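Local coordinates for sporozoite surface protein 2 (Plasmodium vivax, PDB 4HQO) that probably acts as the sporozoite surface receptor for gliding motility, here represented by its adhesive von Willebrand factor A and thrombospondin repeat domains, at residues A[6-19]-A[203-217]. The protein carries 4 engineered substitutions. Numbering follows the deposited sequence.
Sequences DEVKYSEEVCNEQV and IAKVCTEVERVANCG. Engineered in segment 6-19: Q18 (natural residue Ser).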
loop_
_atom_site.group_PDB
_atom_site.type_symbol
_atom_site.label_atom_id
_atom_site.label_comp_id
_atom_site.label_asym_id
_atom_site.label_seq_id
_atom_site.Cartn_x
_atom_site.Cartn_y
_atom_site.Cartn_z
ATOM N N ASP A 6 26.013 10.010 19.013
ATOM C CA ASP A 6 25.153 9.108 19.768
ATOM C C ASP A 6 23.748 9.073 19.177
ATOM O O ASP A 6 23.520 9.563 18.072
ATOM C CB ASP A 6 25.106 9.508 21.247
ATOM C CG ASP A 6 24.631 10.935 21.455
ATOM O OD1 ASP A 6 24.767 11.752 20.520
ATOM O OD2 ASP A 6 24.127 11.241 22.556
ATOM N N GLU A 7 22.808 8.498 19.918
ATOM C CA GLU A 7 21.454 8.314 19.410
ATOM C C GLU A 7 20.381 8.671 20.436
ATOM O O GLU A 7 20.646 8.722 21.640
ATOM C CB GLU A 7 21.261 6.872 18.934
ATOM C CG GLU A 7 21.476 5.829 20.021
ATOM C CD GLU A 7 21.359 4.407 19.504
ATOM O OE1 GLU A 7 21.284 4.223 18.270
ATOM O OE2 GLU A 7 21.341 3.473 20.335
ATOM N N VAL A 8 19.169 8.917 19.945
ATOM C CA VAL A 8 18.030 9.209 20.810
ATOM C C VAL A 8 16.944 8.137 20.666
ATOM O O VAL A 8 16.699 7.622 19.571
ATOM C CB VAL A 8 17.452 10.626 20.547
ATOM C CG1 VAL A 8 16.827 10.716 19.163
ATOM C CG2 VAL A 8 16.442 11.007 21.622
ATOM N N LYS A 9 16.316 7.790 21.785
ATOM C CA LYS A 9 15.283 6.762 21.806
ATOM C C LYS A 9 13.934 7.364 22.178
ATOM O O LYS A 9 13.848 8.215 23.068
ATOM C CB LYS A 9 15.647 5.656 22.802
ATOM C CG LYS A 9 16.948 4.928 22.492
ATOM C CD LYS A 9 17.335 3.986 23.622
ATOM C CE LYS A 9 18.693 3.339 23.374
ATOM N NZ LYS A 9 19.196 2.617 24.580
ATOM N N TYR A 10 12.883 6.912 21.502
ATOM C CA TYR A 10 11.538 7.403 21.775
ATOM C C TYR A 10 10.468 6.365 21.445
ATOM O O TYR A 10 10.693 5.443 20.659
ATOM C CB TYR A 10 11.270 8.709 21.013
ATOM C CG TYR A 10 11.426 8.599 19.513
ATOM C CD1 TYR A 10 12.681 8.669 18.918
ATOM C CD2 TYR A 10 10.318 8.434 18.688
ATOM C CE1 TYR A 10 12.830 8.567 17.543
ATOM C CE2 TYR A 10 10.457 8.332 17.309
ATOM C CZ TYR A 10 11.717 8.399 16.745
ATOM O OH TYR A 10 11.868 8.302 15.381
ATOM N N SER A 11 9.299 6.528 22.054
ATOM C CA SER A 11 8.177 5.630 21.822
ATOM C C SER A 11 7.249 6.151 20.721
ATOM O O SER A 11 7.050 7.360 20.581
ATOM C CB SER A 11 7.389 5.441 23.120
ATOM O OG SER A 11 6.228 4.662 22.901
ATOM N N GLU A 12 6.691 5.235 19.936
ATOM C CA GLU A 12 5.672 5.594 18.959
ATOM C C GLU A 12 4.785 4.405 18.617
ATOM O O GLU A 12 5.208 3.250 18.675
ATOM C CB GLU A 12 6.288 6.201 17.690
ATOM C CG GLU A 12 6.699 5.201 16.625
ATOM C CD GLU A 12 7.224 5.876 15.372
ATOM O OE1 GLU A 12 7.399 7.113 15.392
ATOM O OE2 GLU A 12 7.461 5.172 14.367
ATOM N N GLU A 13 3.544 4.704 18.264
ATOM C CA GLU A 13 2.579 3.678 17.918
ATOM C C GLU A 13 2.634 3.418 16.418
ATOM O O GLU A 13 2.621 4.349 15.615
ATOM C CB GLU A 13 1.181 4.122 18.350
ATOM C CG GLU A 13 0.086 3.099 18.135
ATOM C CD GLU A 13 -1.251 3.575 18.668
ATOM O OE1 GLU A 13 -1.284 4.109 19.801
ATOM O OE2 GLU A 13 -2.266 3.429 17.949
ATOM N N VAL A 14 2.715 2.146 16.043
ATOM C CA VAL A 14 2.847 1.769 14.647
ATOM C C VAL A 14 1.700 0.862 14.229
ATOM O O VAL A 14 1.522 -0.225 14.779
ATOM C CB VAL A 14 4.190 1.050 14.385
ATOM C CG1 VAL A 14 4.245 0.513 12.959
ATOM C CG2 VAL A 14 5.348 1.993 14.644
ATOM N N CYS A 15 0.913 1.323 13.262
ATOM C CA CYS A 15 -0.182 0.532 12.728
ATOM C C CYS A 15 0.047 0.284 11.247
ATOM O O CYS A 15 0.927 0.886 10.624
ATOM C CB CYS A 15 -1.529 1.242 12.925
ATOM S SG CYS A 15 -1.958 1.678 14.634
ATOM N N ASN A 16 -0.757 -0.607 10.688
ATOM C CA ASN A 16 -0.699 -0.910 9.273
ATOM C C ASN A 16 -1.951 -0.374 8.594
ATOM O O ASN A 16 -2.607 -1.078 7.830
ATOM C CB ASN A 16 -0.599 -2.420 9.080
ATOM C CG ASN A 16 -1.780 -3.160 9.676
ATOM O OD1 ASN A 16 -2.535 -2.607 10.486
ATOM N ND2 ASN A 16 -1.949 -4.417 9.281
ATOM N N GLU A 17 -2.293 0.877 8.891
ATOM C CA GLU A 17 -3.548 1.442 8.414
ATOM C C GLU A 17 -3.500 1.814 6.928
ATOM O O GLU A 17 -4.533 1.878 6.264
ATOM C CB GLU A 17 -3.970 2.645 9.271
ATOM C CG GLU A 17 -3.201 3.929 8.999
ATOM C CD GLU A 17 -1.823 3.955 9.648
ATOM O OE1 GLU A 17 -1.453 2.975 10.327
ATOM O OE2 GLU A 17 -1.104 4.963 9.475
ATOM N N GLN A 18 -2.301 2.054 6.410
ATOM C CA GLN A 18 -2.144 2.382 5.000
ATOM C C GLN A 18 -2.224 1.120 4.148
ATOM O O GLN A 18 -1.495 0.155 4.388
ATOM C CB GLN A 18 -0.818 3.105 4.759
ATOM C CG GLN A 18 -0.673 4.389 5.548
ATOM C CD GLN A 18 0.524 5.214 5.116
ATOM O OE1 GLN A 18 1.287 4.811 4.242
ATOM N NE2 GLN A 18 0.697 6.374 5.734
ATOM N N VAL A 19 -3.134 1.130 3.177
ATOM C CA VAL A 19 -3.286 0.039 2.216
ATOM C C VAL A 19 -3.405 0.634 0.819
ATOM O O VAL A 19 -4.260 1.484 0.582
ATOM C CB VAL A 19 -4.553 -0.811 2.487
ATOM C CG1 VAL A 19 -4.678 -1.944 1.455
ATOM C CG2 VAL A 19 -4.538 -1.380 3.902
ATOM N N ILE A 203 -6.230 -6.926 5.231
ATOM C CA ILE A 203 -6.219 -5.494 5.509
ATOM C C ILE A 203 -6.570 -5.157 6.953
ATOM O O ILE A 203 -6.650 -3.980 7.309
ATOM C CB ILE A 203 -7.178 -4.708 4.570
ATOM C CG1 ILE A 203 -8.628 -5.133 4.794
ATOM C CG2 ILE A 203 -6.791 -4.886 3.116
ATOM C CD1 ILE A 203 -9.626 -4.356 3.932
ATOM N N ALA A 204 -6.786 -6.184 7.774
ATOM C CA ALA A 204 -7.141 -5.990 9.172
ATOM C C ALA A 204 -6.094 -5.127 9.857
ATOM O O ALA A 204 -4.897 -5.262 9.595
ATOM C CB ALA A 204 -7.287 -7.329 9.884
ATOM N N LYS A 205 -6.556 -4.223 10.712
ATOM C CA LYS A 205 -5.680 -3.244 11.332
ATOM C C LYS A 205 -4.979 -3.859 12.523
ATOM O O LYS A 205 -5.598 -4.565 13.319
ATOM C CB LYS A 205 -6.467 -2.004 11.765
ATOM C CG LYS A 205 -5.596 -0.784 11.984
ATOM C CD LYS A 205 -6.405 0.415 12.436
ATOM C CE LYS A 205 -5.510 1.637 12.574
ATOM N NZ LYS A 205 -6.228 2.815 13.134
ATOM N N VAL A 206 -3.678 -3.607 12.630
ATOM C CA VAL A 206 -2.882 -4.094 13.761
ATOM C C VAL A 206 -2.025 -2.962 14.313
ATOM O O VAL A 206 -1.165 -2.434 13.614
ATOM C CB VAL A 206 -1.952 -5.254 13.348
ATOM C CG1 VAL A 206 -1.104 -5.705 14.531
ATOM C CG2 VAL A 206 -2.752 -6.421 12.776
ATOM N N CYS A 207 -2.278 -2.576 15.560
ATOM C CA CYS A 207 -1.504 -1.522 16.211
ATOM C C CYS A 207 -0.616 -2.093 17.305
ATOM O O CYS A 207 -1.078 -2.850 18.155
ATOM C CB CYS A 207 -2.427 -0.455 16.811
ATOM S SG CYS A 207 -3.344 0.506 15.580
ATOM N N THR A 208 0.661 -1.736 17.275
ATOM C CA THR A 208 1.565 -2.103 18.358
ATOM C C THR A 208 2.364 -0.901 18.830
ATOM O O THR A 208 2.467 0.104 18.130
ATOM C CB THR A 208 2.535 -3.247 17.975
ATOM O OG1 THR A 208 3.373 -2.825 16.895
ATOM C CG2 THR A 208 1.772 -4.502 17.559
ATOM N N GLU A 209 2.920 -1.007 20.026
ATOM C CA GLU A 209 3.747 0.053 20.575
ATOM C C GLU A 209 5.214 -0.359 20.485
ATOM O O GLU A 209 5.617 -1.364 21.070
ATOM C CB GLU A 209 3.357 0.311 22.027
ATOM C CG GLU A 209 3.836 1.631 22.575
ATOM C CD GLU A 209 3.379 1.851 24.002
ATOM O OE1 GLU A 209 3.110 0.849 24.700
ATOM O OE2 GLU A 209 3.283 3.021 24.423
ATOM N N VAL A 210 6.004 0.413 19.744
ATOM C CA VAL A 210 7.415 0.105 19.549
ATOM C C VAL A 210 8.316 1.234 20.040
ATOM O O VAL A 210 7.858 2.348 20.287
ATOM C CB VAL A 210 7.741 -0.158 18.071
ATOM C CG1 VAL A 210 6.744 -1.136 17.467
ATOM C CG2 VAL A 210 7.737 1.147 17.297
ATOM N N GLU A 211 9.604 0.934 20.180
ATOM C CA GLU A 211 10.598 1.940 20.535
ATOM C C GLU A 211 11.454 2.270 19.316
ATOM O O GLU A 211 11.921 1.372 18.616
ATOM C CB GLU A 211 11.478 1.456 21.687
ATOM C CG GLU A 211 12.555 2.450 22.080
ATOM C CD GLU A 211 13.306 2.045 23.333
ATOM O OE1 GLU A 211 12.769 2.249 24.445
ATOM O OE2 GLU A 211 14.436 1.531 23.205
ATOM N N ARG A 212 11.648 3.559 19.061
ATOM C CA ARG A 212 12.394 3.994 17.886
ATOM C C ARG A 212 13.706 4.696 18.233
ATOM O O ARG A 212 13.850 5.297 19.299
ATOM C CB ARG A 212 11.522 4.875 16.997
ATOM C CG ARG A 212 10.485 4.091 16.217
ATOM C CD ARG A 212 11.163 3.183 15.205
ATOM N NE ARG A 212 10.255 2.185 14.645
ATOM C CZ ARG A 212 10.260 0.898 14.981
ATOM N NH1 ARG A 212 11.128 0.443 15.881
ATOM N NH2 ARG A 212 9.396 0.062 14.414
ATOM N N VAL A 213 14.658 4.604 17.310
ATOM C CA VAL A 213 16.004 5.119 17.514
ATOM C C VAL A 213 16.397 6.030 16.354
ATOM O O VAL A 213 16.071 5.753 15.199
ATOM C CB VAL A 213 17.022 3.953 17.674
ATOM C CG1 VAL A 213 18.365 4.285 17.034
ATOM C CG2 VAL A 213 17.194 3.579 19.146
ATOM N N ALA A 214 17.072 7.131 16.672
ATOM C CA ALA A 214 17.572 8.044 15.650
ATOM C C ALA A 214 18.976 8.532 15.995
ATOM O O ALA A 214 19.289 8.779 17.160
ATOM C CB ALA A 214 16.625 9.219 15.476
ATOM N N ASN A 215 19.819 8.663 14.975
ATOM C CA ASN A 215 21.183 9.147 15.159
ATOM C C ASN A 215 21.207 10.672 15.226
ATOM O O ASN A 215 20.772 11.348 14.293
ATOM C CB ASN A 215 22.080 8.651 14.020
ATOM C CG ASN A 215 23.552 8.616 14.400
ATOM O OD1 ASN A 215 23.977 9.249 15.368
ATOM N ND2 ASN A 215 24.339 7.873 13.631
ATOM N N CYS A 216 21.712 11.210 16.333
ATOM C CA CYS A 216 21.728 12.656 16.542
ATOM C C CYS A 216 22.944 13.341 15.922
ATOM O O CYS A 216 22.977 14.565 15.794
ATOM C CB CYS A 216 21.642 12.982 18.033
ATOM S SG CYS A 216 20.041 12.607 18.767
ATOM N N GLY A 217 23.939 12.550 15.537
ATOM C CA GLY A 217 25.145 13.088 14.934
ATOM C C GLY A 217 26.145 13.551 15.974
ATOM O O GLY A 217 25.831 13.597 17.163
HETATM O O HOH W 1 16.490 0.957 25.116
HETATM O O HOH W 2 3.575 5.339 22.079
HETATM O O HOH W 3 8.204 2.379 12.982
HETATM O O HOH W 4 2.755 -3.125 14.433
HETATM O O HOH W 5 -5.078 -1.823 7.714
#
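The extensible β-ribbon of this protein pairs strand 7-15 with strand 207-215, antiparallel, their axes 4.6 Å apart at closest approach. V8 with A214, Y10 with R212, E12 with V210 and V14 with T208 each make two backbone N-H···O bonds, one in each direction. On the face carrying these residues, R212 CB sits over one face of the Y10 ring, 3.8 Å from its centroid, in a CH-pi contact. Because Y10 CG stands between its backbone N and carbonyl carbon (chi1 58°), the ring leans across to the other strand. The bend of the R212 chain at chi2 brings one face of the guanidinium over V210 CG2 of its own strand, while a water bridges R212 NE and E12 OE2, which are 4.1 Å apart. V14 CG2 meets V210 CG2 at 3.7 Å. This two-stranded ribbon links the VWA domain to the thrombospondin repeat, and the C15–C207 disulfide (chi3 108°) staples its VWA end on the opposite face. Just beyond, the N16 amide acts as a clamp on the facing backbone: OD1 accepts from V206 N at 2.6 Å and ND2 donates to A204 O at 3.1 Å. At the far end C216 N donates to D6 O, V8 CB packs on C216 SG at 3.7 Å, and the C216–C245 disulfide ties the ribbon into the repeat, where R238 pairs with the D6 carboxylate.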